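Local coordinates for protein nitroreductase (Bacteroides fragilis NCTC 9343, PDB 3EK3) that binds flavin mononucleotide and probably acts as an FMN-dependent, NAD(P)H-using oxidoreductase of the nitroreductase family, at residues 33-37 with 119-124; 60-64 with 88-92; 68-72 with 82-88; 128-134 with 163-169. All coordinates share one frame; numbering follows the deposited sequence.

Interaction 1: residues 33-37 with 119-124; sequences ILEAG and NMFLAA
Ala36 and Ala123 meet methyl to methyl, CB to CB at 3.6 Å. These small side chains let the two helices come close. On one flank of this pair, Ile33 splits its branches between Ala124 and Met120. Its CD1 reaches the CB of Ala124 at 3.8 Å, while CG2 lies against the CB of Met120. Ile33 CG1 is anti to its carbonyl carbon (chi1 -71°), which sends the CD1 branch toward Ala124 and leaves CG2 for Met120. Met120 is a selenomethionine. It is extended beyond CG and crosses Ile33 at about a right angle. Its CG rests on the carbonyl oxygen of Ile33 at 3.4 Å and on the CA of Gly37 at 3.8 Å. Gly37 has no side chain, and the Met120 chain passes over it. Met120 CE then touches Leu34 CD2 at 4.1 Å.

This is nearly antiparallel packing of helix 27-38 on helix 109-126, within the alpha/beta fold of the FMN-dependent nitroreductases. The axes of the two segments pass 7.8 Å apart, with 146° between their directions.

One polar link crosses the pair. Asn119 ND2 donates to Ala36 O at 3.0 Å, with an N-H...O angle of 150°. The donor stands well above the carbonyl plane. Farther out, the sheet positions both helices. Ile33 and Ala124 touch Leu167, and Met120 touches Val165 and Phe51. The second subunit comes in as well. Leu8 of that subunit packs on Ala123, and its Ile186 packs on Leu34.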
# COMPACT_ATOMS: atom_id res chain seq x y z
N ILE A 33 10.56 -10.92 -6.31
CA ILE A 33 9.40 -10.44 -5.54
C ILE A 33 9.85 -9.52 -4.39
O ILE A 33 9.29 -8.46 -4.17
CB ILE A 33 8.60 -11.64 -4.97
CG1 ILE A 33 7.87 -12.38 -6.10
CG2 ILE A 33 7.60 -11.22 -3.93
CD1 ILE A 33 7.36 -13.79 -5.70
N LEU A 34 10.91 -9.92 -3.67
CA LEU A 34 11.39 -9.08 -2.60
C LEU A 34 11.96 -7.77 -3.10
O LEU A 34 11.80 -6.74 -2.47
CB LEU A 34 12.43 -9.81 -1.76
CG LEU A 34 11.89 -11.01 -1.00
CD1 LEU A 34 13.10 -11.90 -0.57
CD2 LEU A 34 11.02 -10.59 0.22
N GLU A 35 12.64 -7.83 -4.24
CA GLU A 35 13.20 -6.63 -4.84
C GLU A 35 12.06 -5.68 -5.21
O GLU A 35 12.17 -4.47 -5.07
CB GLU A 35 14.02 -6.97 -6.07
CG GLU A 35 14.59 -5.74 -6.82
CD GLU A 35 15.37 -6.14 -8.06
OE1 GLU A 35 14.87 -6.93 -8.87
OE2 GLU A 35 16.49 -5.65 -8.22
N ALA A 36 10.95 -6.24 -5.67
CA ALA A 36 9.80 -5.42 -6.07
C ALA A 36 9.27 -4.65 -4.86
O ALA A 36 9.01 -3.46 -4.98
CB ALA A 36 8.70 -6.27 -6.73
N GLY A 37 9.15 -5.33 -3.70
CA GLY A 37 8.82 -4.67 -2.44
C GLY A 37 9.80 -3.55 -2.07
O GLY A 37 9.39 -2.46 -1.66
N ASN A 119 3.37 -4.21 -4.21
CA ASN A 119 4.38 -4.56 -5.23
C ASN A 119 4.69 -6.07 -5.28
O ASN A 119 4.79 -6.67 -6.34
CB ASN A 119 5.68 -3.76 -5.00
CG ASN A 119 5.59 -2.35 -5.53
OD1 ASN A 119 4.54 -1.93 -6.03
ND2 ASN A 119 6.72 -1.61 -5.45
N MSE A 120 4.88 -6.65 -4.11
CA MSE A 120 5.20 -8.07 -3.98
C MSE A 120 4.08 -8.95 -4.54
O MSE A 120 4.36 -9.88 -5.30
CB MSE A 120 5.45 -8.40 -2.51
CG MSE A 120 6.75 -7.87 -2.00
SE MSE A 120 7.17 -8.69 -0.26
CE MSE A 120 8.50 -7.40 0.32
N PHE A 121 2.83 -8.62 -4.21
CA PHE A 121 1.65 -9.33 -4.76
C PHE A 121 1.67 -9.31 -6.28
O PHE A 121 1.46 -10.33 -6.96
CB PHE A 121 0.32 -8.72 -4.34
CG PHE A 121 -0.01 -8.84 -2.84
CD1 PHE A 121 0.46 -9.89 -2.03
CD2 PHE A 121 -0.90 -7.93 -2.29
CE1 PHE A 121 0.08 -9.96 -0.66
CE2 PHE A 121 -1.30 -8.00 -0.94
CZ PHE A 121 -0.80 -9.03 -0.13
N LEU A 122 1.89 -8.11 -6.82
CA LEU A 122 1.89 -7.92 -8.26
C LEU A 122 3.07 -8.61 -8.94
O LEU A 122 2.93 -9.28 -9.97
CB LEU A 122 1.83 -6.42 -8.58
CG LEU A 122 0.53 -5.72 -8.15
CD1 LEU A 122 0.60 -4.18 -8.39
CD2 LEU A 122 -0.72 -6.32 -8.81
N ALA A 123 4.25 -8.47 -8.34
CA ALA A 123 5.42 -9.20 -8.78
C ALA A 123 5.11 -10.72 -8.79
O ALA A 123 5.41 -11.41 -9.76
CB ALA A 123 6.59 -8.89 -7.87
N ALA A 124 4.55 -11.22 -7.70
CA ALA A 124 4.23 -12.65 -7.59
C ALA A 124 3.25 -13.06 -8.67
O ALA A 124 3.46 -14.05 -9.36
CB ALA A 124 3.67 -12.96 -6.22

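Interaction 2: residues 60-64 with 88-92; sequences LEELN and YCCYY. With FMN (flavin mononucleotide), chain B.
Asn64 OD1 accepts the backbone N-H of Cys90 at 3.0 Å in a nearly straight bond (172°). The donor stands 41° above the plane of the Asn64 carbonyl. Cys90 SG lies 3.5 Å from the same Asn64 OD1. The other end of the amide is used too. Asn64 ND2 donates to Tyr88 O at 3.0 Å, and that oxygen lies in the amide plane. CG of Asn64 is anti to its backbone N (chi1 -175°), which carries the amide from the helix to the loop. Two bonds to different residues fix the rotation of the buried amide and tie helix 57-72 to the loop.

Tyr91 packs beside Asn64. Its ring end lies against Leu60, with Tyr91 CZ 3.4 Å from Leu60 CB. The CB of Asn64 lies at the ring edge, near the ring plane. Cys89 SG sits over one face of the Tyr91 ring, 3.3 Å above the plane and toward the rim. Tyr91 OH reaches the helix, 3.5 Å from Glu61 CG.

Cys89 to Tyr92 form a type I beta turn, closed by Tyr92 N to Cys89 O at 3.1 Å. The turn sets Tyr91 against the helix, while Tyr92 makes its contact with the flavin. Tyr92 OH donates to FMN O2 at 2.6 Å, at the pyrimidine end of the flavin. The loop is thus one wall of the FMN site, held from behind by Asn64.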
# COMPACT_ATOMS: atom_id res chain seq x y z
N LEU A 60 7.71 -21.77 10.24
CA LEU A 60 6.37 -21.19 10.00
C LEU A 60 5.32 -21.78 10.96
O LEU A 60 4.52 -21.07 11.52
CB LEU A 60 5.96 -21.38 8.56
CG LEU A 60 6.74 -20.50 7.60
CD1 LEU A 60 6.47 -21.01 6.15
CD2 LEU A 60 6.47 -19.00 7.82
N GLU A 61 5.38 -23.10 11.14
CA GLU A 61 4.48 -23.77 12.04
C GLU A 61 4.67 -23.31 13.47
O GLU A 61 3.70 -23.07 14.19
CB GLU A 61 4.63 -25.29 11.87
CG GLU A 61 4.18 -25.75 10.48
CD GLU A 61 4.13 -27.26 10.31
OE1 GLU A 61 4.60 -28.00 11.22
OE2 GLU A 61 3.60 -27.70 9.25
N GLU A 62 5.92 -23.17 13.91
CA GLU A 62 6.19 -22.68 15.26
C GLU A 62 5.66 -21.25 15.49
O GLU A 62 5.12 -20.94 16.55
CB GLU A 62 7.71 -22.73 15.55
CG GLU A 62 8.25 -24.15 15.71
CD GLU A 62 9.71 -24.21 16.16
OE1 GLU A 62 10.46 -23.24 15.93
OE2 GLU A 62 10.07 -25.21 16.83
N LEU A 63 5.87 -20.39 14.51
CA LEU A 63 5.38 -19.01 14.57
C LEU A 63 3.85 -18.98 14.66
O LEU A 63 3.27 -18.27 15.48
CB LEU A 63 5.86 -18.26 13.34
CG LEU A 63 5.36 -16.82 13.17
CD1 LEU A 63 5.76 -15.99 14.37
CD2 LEU A 63 5.93 -16.19 11.86
N ASN A 64 3.21 -19.81 13.84
CA ASN A 64 1.75 -19.94 13.90
C ASN A 64 1.28 -20.41 15.27
O ASN A 64 0.29 -19.90 15.80
CB ASN A 64 1.25 -20.83 12.76
CG ASN A 64 -0.26 -20.92 12.70
OD1 ASN A 64 -0.93 -19.94 12.35
ND2 ASN A 64 -0.81 -22.06 13.07
N TYR A 88 -6.16 -24.38 12.66
CA TYR A 88 -5.97 -23.02 12.19
C TYR A 88 -4.53 -22.73 11.82
O TYR A 88 -3.62 -23.00 12.63
CB TYR A 88 -6.39 -22.04 13.28
CG TYR A 88 -6.18 -20.62 12.84
CD1 TYR A 88 -7.00 -20.03 11.88
CD2 TYR A 88 -5.13 -19.87 13.36
CE1 TYR A 88 -6.78 -18.71 11.48
CE2 TYR A 88 -4.92 -18.56 12.98
CZ TYR A 88 -5.74 -17.99 12.04
OH TYR A 88 -5.52 -16.69 11.67
N CYS A 89 -4.33 -22.24 10.60
CA CYS A 89 -3.03 -21.80 10.11
C CYS A 89 -3.23 -20.47 9.40
O CYS A 89 -3.85 -20.41 8.34
CB CYS A 89 -2.44 -22.81 9.14
SG CYS A 89 -0.85 -22.34 8.53
N CYS A 90 -2.73 -19.40 10.01
CA CYS A 90 -2.97 -18.07 9.48
C CYS A 90 -2.41 -17.88 8.08
O CYS A 90 -2.95 -17.08 7.33
CB CYS A 90 -2.46 -16.98 10.43
SG CYS A 90 -0.66 -16.89 10.66
N TYR A 91 -1.37 -18.62 7.71
CA TYR A 91 -0.74 -18.44 6.40
C TYR A 91 -1.12 -19.53 5.40
O TYR A 91 -0.54 -19.66 4.32
CB TYR A 91 0.80 -18.29 6.50
CG TYR A 91 1.47 -19.51 7.08
CD1 TYR A 91 1.55 -19.68 8.44
CD2 TYR A 91 1.94 -20.52 6.28
CE1 TYR A 91 2.09 -20.80 8.99
CE2 TYR A 91 2.49 -21.65 6.82
CZ TYR A 91 2.56 -21.79 8.18
OH TYR A 91 3.09 -22.93 8.78
N TYR A 92 -2.14 -20.32 5.74
CA TYR A 92 -2.71 -21.29 4.80
C TYR A 92 -1.73 -22.33 4.26
O TYR A 92 -1.91 -22.81 3.16
CB TYR A 92 -3.41 -20.56 3.65
CG TYR A 92 -4.39 -19.52 4.14
CD1 TYR A 92 -5.51 -19.88 4.85
CD2 TYR A 92 -4.17 -18.18 3.90
CE1 TYR A 92 -6.43 -18.92 5.31
CE2 TYR A 92 -5.06 -17.21 4.35
CZ TYR A 92 -6.18 -17.58 5.07
OH TYR A 92 -7.07 -16.61 5.51
N1 FMN B . -6.77 -12.16 3.77
C2 FMN B . -6.59 -13.21 4.64
O2 FMN B . -6.87 -14.36 4.30
N3 FMN B . -6.14 -13.00 5.93
C4 FMN B . -5.86 -11.75 6.35
O4 FMN B . -5.25 -11.64 7.43
C4A FMN B . -6.03 -10.68 5.46
N5 FMN B . -5.73 -9.41 5.86
C5A FMN B . -5.85 -8.33 5.00
C6 FMN B . -5.50 -7.06 5.44
C7 FMN B . -5.57 -5.96 4.59
C7M FMN B . -4.99 -4.60 5.00
C8 FMN B . -5.96 -6.17 3.26
C8M FMN B . -5.60 -5.13 2.22
C9 FMN B . -6.31 -7.45 2.82
C9A FMN B . -6.25 -8.54 3.68
N10 FMN B . -6.61 -9.84 3.27
C10 FMN B . -6.45 -10.90 4.14
C1' FMN B . -7.04 -10.12 1.85
C2' FMN B . -8.45 -9.58 1.61
O2' FMN B . -9.41 -10.43 2.23
C3' FMN B . -8.69 -9.58 0.11
O3' FMN B . -7.86 -8.59 -0.46
C4' FMN B . -10.15 -9.24 -0.26
O4' FMN B . -11.02 -10.29 0.15
C5' FMN B . -10.30 -9.02 -1.76
O5' FMN B . -9.97 -10.21 -2.47
P FMN B . -8.82 -10.26 -3.61
O1P FMN B . -9.08 -9.15 -4.55
O2P FMN B . -8.80 -11.68 -4.21
O3P FMN B . -7.50 -9.93 -2.96

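Interaction 3: residues 68-72 with 82-88; sequences KGAFA and RGHSETY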
# COMPACT_ATOMS: atom_id res chain seq x y z
N LYS A 68 -1.23 -18.38 17.64
CA LYS A 68 -2.35 -19.05 18.33
C LYS A 68 -2.29 -18.84 19.83
O LYS A 68 -3.31 -18.56 20.49
CB LYS A 68 -2.39 -20.54 17.96
CG LYS A 68 -2.85 -20.79 16.53
CD LYS A 68 -2.71 -22.25 16.08
CE LYS A 68 -3.03 -23.25 17.15
NZ LYS A 68 -2.80 -24.67 16.69
N GLY A 69 -1.09 -18.97 20.40
CA GLY A 69 -0.94 -18.75 21.84
C GLY A 69 -1.36 -17.37 22.31
O GLY A 69 -1.97 -17.24 23.41
N ALA A 70 -1.02 -16.35 21.51
CA ALA A 70 -1.43 -14.96 21.76
C ALA A 70 -2.96 -14.85 21.67
O ALA A 70 -3.62 -14.33 22.57
CB ALA A 70 -0.75 -14.01 20.75
N PHE A 71 -3.52 -15.37 20.58
CA PHE A 71 -4.98 -15.42 20.42
C PHE A 71 -5.70 -16.15 21.55
O PHE A 71 -6.80 -15.73 21.95
CB PHE A 71 -5.35 -16.05 19.07
CG PHE A 71 -5.07 -15.21 17.89
CD1 PHE A 71 -4.97 -13.83 17.95
CD2 PHE A 71 -4.96 -15.81 16.64
CE1 PHE A 71 -4.72 -13.08 16.81
CE2 PHE A 71 -4.73 -15.06 15.51
CZ PHE A 71 -4.61 -13.70 15.59
N ALA A 72 -5.12 -17.24 22.07
CA ALA A 72 -5.74 -17.97 23.18
C ALA A 72 -5.92 -17.06 24.40
O ALA A 72 -6.82 -17.27 25.20
CB ALA A 72 -4.92 -19.23 23.55
N ARG A 82 -9.55 -19.48 17.26
CA ARG A 82 -8.32 -19.75 16.51
C ARG A 82 -7.22 -20.27 17.43
O ARG A 82 -6.47 -21.19 17.08
CB ARG A 82 -7.81 -18.48 15.86
CG ARG A 82 -8.65 -17.97 14.74
CD ARG A 82 -8.04 -16.63 14.33
NE ARG A 82 -8.74 -16.00 13.22
CZ ARG A 82 -8.45 -14.78 12.77
NH1 ARG A 82 -7.50 -14.04 13.33
NH2 ARG A 82 -9.14 -14.28 11.75
N GLY A 83 -7.12 -19.67 18.62
CA GLY A 83 -6.05 -19.97 19.52
C GLY A 83 -6.11 -21.39 20.02
O GLY A 83 -5.09 -21.98 20.31
N HIS A 84 -7.33 -21.92 20.15
CA HIS A 84 -7.54 -23.27 20.69
C HIS A 84 -7.77 -24.31 19.60
O HIS A 84 -8.03 -25.47 19.91
CB HIS A 84 -8.70 -23.26 21.68
CG HIS A 84 -8.35 -22.58 22.95
ND1 HIS A 84 -7.43 -23.10 23.84
CD2 HIS A 84 -8.76 -21.40 23.47
CE1 HIS A 84 -7.32 -22.28 24.86
NE2 HIS A 84 -8.11 -21.24 24.66
N SER A 85 -7.67 -23.87 18.35
CA SER A 85 -7.79 -24.76 17.19
C SER A 85 -6.57 -25.67 17.08
O SER A 85 -5.47 -25.28 17.44
CB SER A 85 -7.90 -23.95 15.91
OG SER A 85 -8.03 -24.80 14.78
N GLU A 86 -6.77 -26.86 16.54
CA GLU A 86 -5.65 -27.77 16.20
C GLU A 86 -5.36 -27.69 14.71
O GLU A 86 -4.45 -28.35 14.22
CB GLU A 86 -5.98 -29.21 16.57
CG GLU A 86 -6.02 -29.49 18.05
CD GLU A 86 -4.69 -29.26 18.75
OE1 GLU A 86 -3.63 -29.51 18.15
OE2 GLU A 86 -4.70 -28.83 19.92
N THR A 87 -6.12 -26.88 13.98
CA THR A 87 -5.98 -26.83 12.53
C THR A 87 -5.74 -25.42 11.96
O THR A 87 -5.18 -25.29 10.87
CB THR A 87 -7.23 -27.43 11.87
OG1 THR A 87 -8.36 -26.62 12.19
CG2 THR A 87 -7.47 -28.85 12.39
N TYR A 88 -6.16 -24.38 12.66
CA TYR A 88 -5.97 -23.02 12.19
C TYR A 88 -4.53 -22.73 11.82
O TYR A 88 -3.62 -23.00 12.63
CB TYR A 88 -6.39 -22.04 13.28
CG TYR A 88 -6.18 -20.62 12.84
CD1 TYR A 88 -7.00 -20.03 11.88
CD2 TYR A 88 -5.13 -19.87 13.36
CE1 TYR A 88 -6.78 -18.71 11.48
CE2 TYR A 88 -4.92 -18.56 12.98
CZ TYR A 88 -5.74 -17.99 12.04
OH TYR A 88 -5.52 -16.69 11.67
O HOH W 1 -3.13 -25.20 14.05
O HOH W 2 -2.24 -26.89 18.71
O HOH W 3 -7.38 -19.48 26.75
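The backbones come into direct contact where helix 57-72 passes the end of helix 77-83, with the CA atoms of Lys68 and Gly83 4.0 Å apart. Gly83 has no side chain, which allows this approach; its CA lies 3.2 Å from Lys68 O. An ST turn follows, with Ser85 OG accepting from the backbone N of Thr87 and also from that of Tyr88, as in an ST motif.

Lys68 runs along this bend. Its chain bends at chi3 (37°), bringing Lys68 NZ to Ser85 O at 2.8 Å. One water joins NZ to Tyr88 O, and Glu65 makes a salt bridge to NZ. The ammonium is thus well supplied with acceptors.

Phe71 and Arg82 cross obliquely, ring and guanidinium planes 53° apart. Phe71 CE2 lies near the guanidinium plane at its edge, 3.7 Å from Arg82 NH1. The extended Arg82 chain passes over Tyr88, with CG above the centre of the ring. Tyr88 OH sits over one face of the guanidinium, toward its rim.

At the surface Ala72 CB makes a CH-pi contact with His84, 4.2 Å from the ring centroid. A water links Ala72 O and His84 NE2, 2.8 Å from each.

Interaction 4: residues 128-134 with 163-169; sequences GIASCWI and GCVALGY. With FMN (flavin mononucleotide), chain B.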
# COMPACT_ATOMS: atom_id res chain seq x y z
N GLY A 128 3.39 -16.06 -11.92
CA GLY A 128 2.54 -17.22 -11.65
C GLY A 128 2.50 -17.76 -10.24
O GLY A 128 2.08 -18.90 -10.01
N ILE A 129 2.91 -16.91 -9.31
CA ILE A 129 3.00 -17.23 -7.89
C ILE A 129 1.82 -16.60 -7.15
O ILE A 129 1.60 -15.39 -7.24
CB ILE A 129 4.35 -16.73 -7.34
CG1 ILE A 129 5.47 -17.65 -7.84
CG2 ILE A 129 4.32 -16.63 -5.80
CD1 ILE A 129 6.88 -17.10 -7.65
N ALA A 130 1.04 -17.44 -6.47
CA ALA A 130 -0.10 -16.99 -5.67
C ALA A 130 0.39 -16.28 -4.43
O ALA A 130 1.49 -16.55 -3.94
CB ALA A 130 -0.99 -18.19 -5.26
N SER A 131 -0.47 -15.42 -3.90
CA SER A 131 -0.16 -14.67 -2.69
C SER A 131 -1.41 -14.33 -1.91
O SER A 131 -2.54 -14.50 -2.39
CB SER A 131 0.60 -13.39 -3.05
OG SER A 131 -0.21 -12.53 -3.85
N CYS A 132 -1.20 -13.92 -0.67
CA CYS A 132 -2.26 -13.39 0.20
C CYS A 132 -1.68 -12.52 1.30
O CYS A 132 -0.62 -12.85 1.84
CB CYS A 132 -3.03 -14.56 0.83
SG CYS A 132 -4.62 -14.18 1.61
N TRP A 133 -2.40 -11.45 1.66
CA TRP A 133 -2.10 -10.67 2.85
C TRP A 133 -2.43 -11.53 4.05
O TRP A 133 -3.54 -12.02 4.17
CB TRP A 133 -2.97 -9.40 2.91
CG TRP A 133 -2.54 -8.42 3.95
CD1 TRP A 133 -2.59 -8.58 5.30
CD2 TRP A 133 -2.03 -7.10 3.72
NE1 TRP A 133 -2.11 -7.47 5.92
CE2 TRP A 133 -1.77 -6.53 4.98
CE3 TRP A 133 -1.79 -6.35 2.57
CZ2 TRP A 133 -1.24 -5.25 5.11
CZ3 TRP A 133 -1.28 -5.08 2.69
CH2 TRP A 133 -1.03 -4.53 3.97
N ILE A 134 -1.47 -11.69 4.95
CA ILE A 134 -1.66 -12.34 6.23
C ILE A 134 -1.47 -11.27 7.32
O ILE A 134 -0.37 -10.75 7.48
CB ILE A 134 -0.66 -13.51 6.39
CG1 ILE A 134 -0.66 -14.40 5.11
CG2 ILE A 134 -0.95 -14.28 7.64
CD1 ILE A 134 -2.05 -15.02 4.79
N GLY A 163 2.25 -6.01 7.93
CA GLY A 163 1.56 -7.06 7.18
C GLY A 163 2.51 -8.16 6.75
O GLY A 163 3.73 -7.98 6.82
N CYS A 164 1.95 -9.30 6.37
CA CYS A 164 2.76 -10.39 5.84
C CYS A 164 2.21 -10.84 4.48
O CYS A 164 1.03 -10.68 4.17
CB CYS A 164 2.85 -11.56 6.82
SG CYS A 164 3.49 -11.19 8.44
N VAL A 165 3.11 -11.41 3.69
CA VAL A 165 2.79 -11.94 2.39
C VAL A 165 3.03 -13.43 2.32
O VAL A 165 4.18 -13.87 2.35
CB VAL A 165 3.68 -11.25 1.36
CG1 VAL A 165 3.46 -11.75 -0.09
CG2 VAL A 165 3.54 -9.69 1.43
N ALA A 166 1.95 -14.22 2.18
CA ALA A 166 2.07 -15.63 1.88
C ALA A 166 2.42 -15.74 0.43
O ALA A 166 1.86 -15.00 -0.40
CB ALA A 166 0.74 -16.39 2.16
N LEU A 167 3.32 -16.66 0.11
CA LEU A 167 3.68 -16.91 -1.28
C LEU A 167 3.77 -18.40 -1.56
O LEU A 167 4.27 -19.18 -0.75
CB LEU A 167 5.04 -16.27 -1.62
CG LEU A 167 5.22 -14.76 -1.56
CD1 LEU A 167 6.71 -14.46 -1.62
CD2 LEU A 167 4.45 -14.03 -2.68
N GLY A 168 3.36 -18.78 -2.77
CA GLY A 168 3.37 -20.18 -3.20
C GLY A 168 2.65 -20.38 -4.50
O GLY A 168 2.26 -19.42 -5.17
N TYR A 169 2.45 -21.63 -4.86
CA TYR A 169 1.59 -21.96 -5.99
C TYR A 169 0.20 -22.31 -5.49
O TYR A 169 0.04 -23.04 -4.51
CB TYR A 169 2.17 -23.12 -6.77
CG TYR A 169 3.53 -22.82 -7.33
CD1 TYR A 169 3.67 -22.03 -8.46
CD2 TYR A 169 4.68 -23.32 -6.71
CE1 TYR A 169 4.94 -21.75 -8.97
CE2 TYR A 169 5.94 -23.05 -7.21
CZ TYR A 169 6.06 -22.26 -8.33
OH TYR A 169 7.30 -22.01 -8.82
N1 FMN B . -6.77 -12.16 3.77
C2 FMN B . -6.59 -13.21 4.64
O2 FMN B . -6.87 -14.36 4.30
N3 FMN B . -6.14 -13.00 5.93
C4 FMN B . -5.86 -11.75 6.35
O4 FMN B . -5.25 -11.64 7.43
C4A FMN B . -6.03 -10.68 5.46
N5 FMN B . -5.73 -9.41 5.86
C5A FMN B . -5.85 -8.33 5.00
C6 FMN B . -5.50 -7.06 5.44
C7 FMN B . -5.57 -5.96 4.59
C7M FMN B . -4.99 -4.60 5.00
C8 FMN B . -5.96 -6.17 3.26
C8M FMN B . -5.60 -5.13 2.22
C9 FMN B . -6.31 -7.45 2.82
C9A FMN B . -6.25 -8.54 3.68
N10 FMN B . -6.61 -9.84 3.27
C10 FMN B . -6.45 -10.90 4.14
C1' FMN B . -7.04 -10.12 1.85
C2' FMN B . -8.45 -9.58 1.61
O2' FMN B . -9.41 -10.43 2.23
C3' FMN B . -8.69 -9.58 0.11
O3' FMN B . -7.86 -8.59 -0.46
C4' FMN B . -10.15 -9.24 -0.26
O4' FMN B . -11.02 -10.29 0.15
C5' FMN B . -10.30 -9.02 -1.76
O5' FMN B . -9.97 -10.21 -2.47
P FMN B . -8.82 -10.26 -3.61
O1P FMN B . -9.08 -9.15 -4.55
O2P FMN B . -8.80 -11.68 -4.21
O3P FMN B . -7.50 -9.93 -2.96
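The flavin pocket is backed here by the edge of the antiparallel sheet, where strand 130-134 pairs with strand 160-168. Ala130 pairs with Gly168, Cys132 with Ala166 and Ile134 with Cys164 as hydrogen-bonded pairs. The Ser131-Leu167 and Trp133-Val165 pairs between them are non-hydrogen-bonded. The straightest bond is Ile134 N to Cys164 O, 2.8 Å and 174°. Ala166 N to Cys132 O is 2.9 Å. Ala130 N to Gly168 O is weak.

Side chains alternate between the two faces. Ile134 CG1 packs on Ala166 CB at 3.8 Å, and its CB meets the CB of Cys164. On the face of Ser131 and Trp133, Leu167 CD2 touches Ser131 CB at 3.9 Å. Helices 27-38 and 109-126 cover this face.

Trp133 joins the sheet to the flavin. With CG anti to the backbone N (chi1 -169°), the indole lies face to face with the benzenoid part of FMN, the planes roughly parallel. Trp133 CD1 is 3.3 Å from FMN C6, and FMN C7 stands over the centre of the ring system. Cys164 O lies over the opposite face. NE1 is hydrogen-bonded to Asn135 OD1, which steadies the rotation of the indole. Met111 of the second subunit also packs on Trp133.

Nearer the pyrimidine, Cys132 SG is 3.5 Å from FMN O2. The Trp133 carbonyl oxygen comes within 3.1 Å of FMN C4A. An electron-rich indole and a carbonyl dipole so close to the isoalloxazine would probably influence its electron distribution.

Overall arrangement
Interaction 1 spans the longest part of the chain, and the segments of interactions 2 and 3 lie between its two. Interaction 4 follows all three. Interactions 2 and 3 both use helix 57-72 and share Tyr88; their centres are 10 Å apart. They lie across the chain's centre from interaction 1, about 22 and 30 Å from it between centres. Interaction 4 sits between these groups. Helix 109-126 leads into strand 130-134, and Phe121 packs on Ser131 and Trp133. On its other side, Cys90 and Tyr92 touch Ile134. Interactions 2 and 4 both reach FMN, so the loop and the sheet edge together frame the flavin.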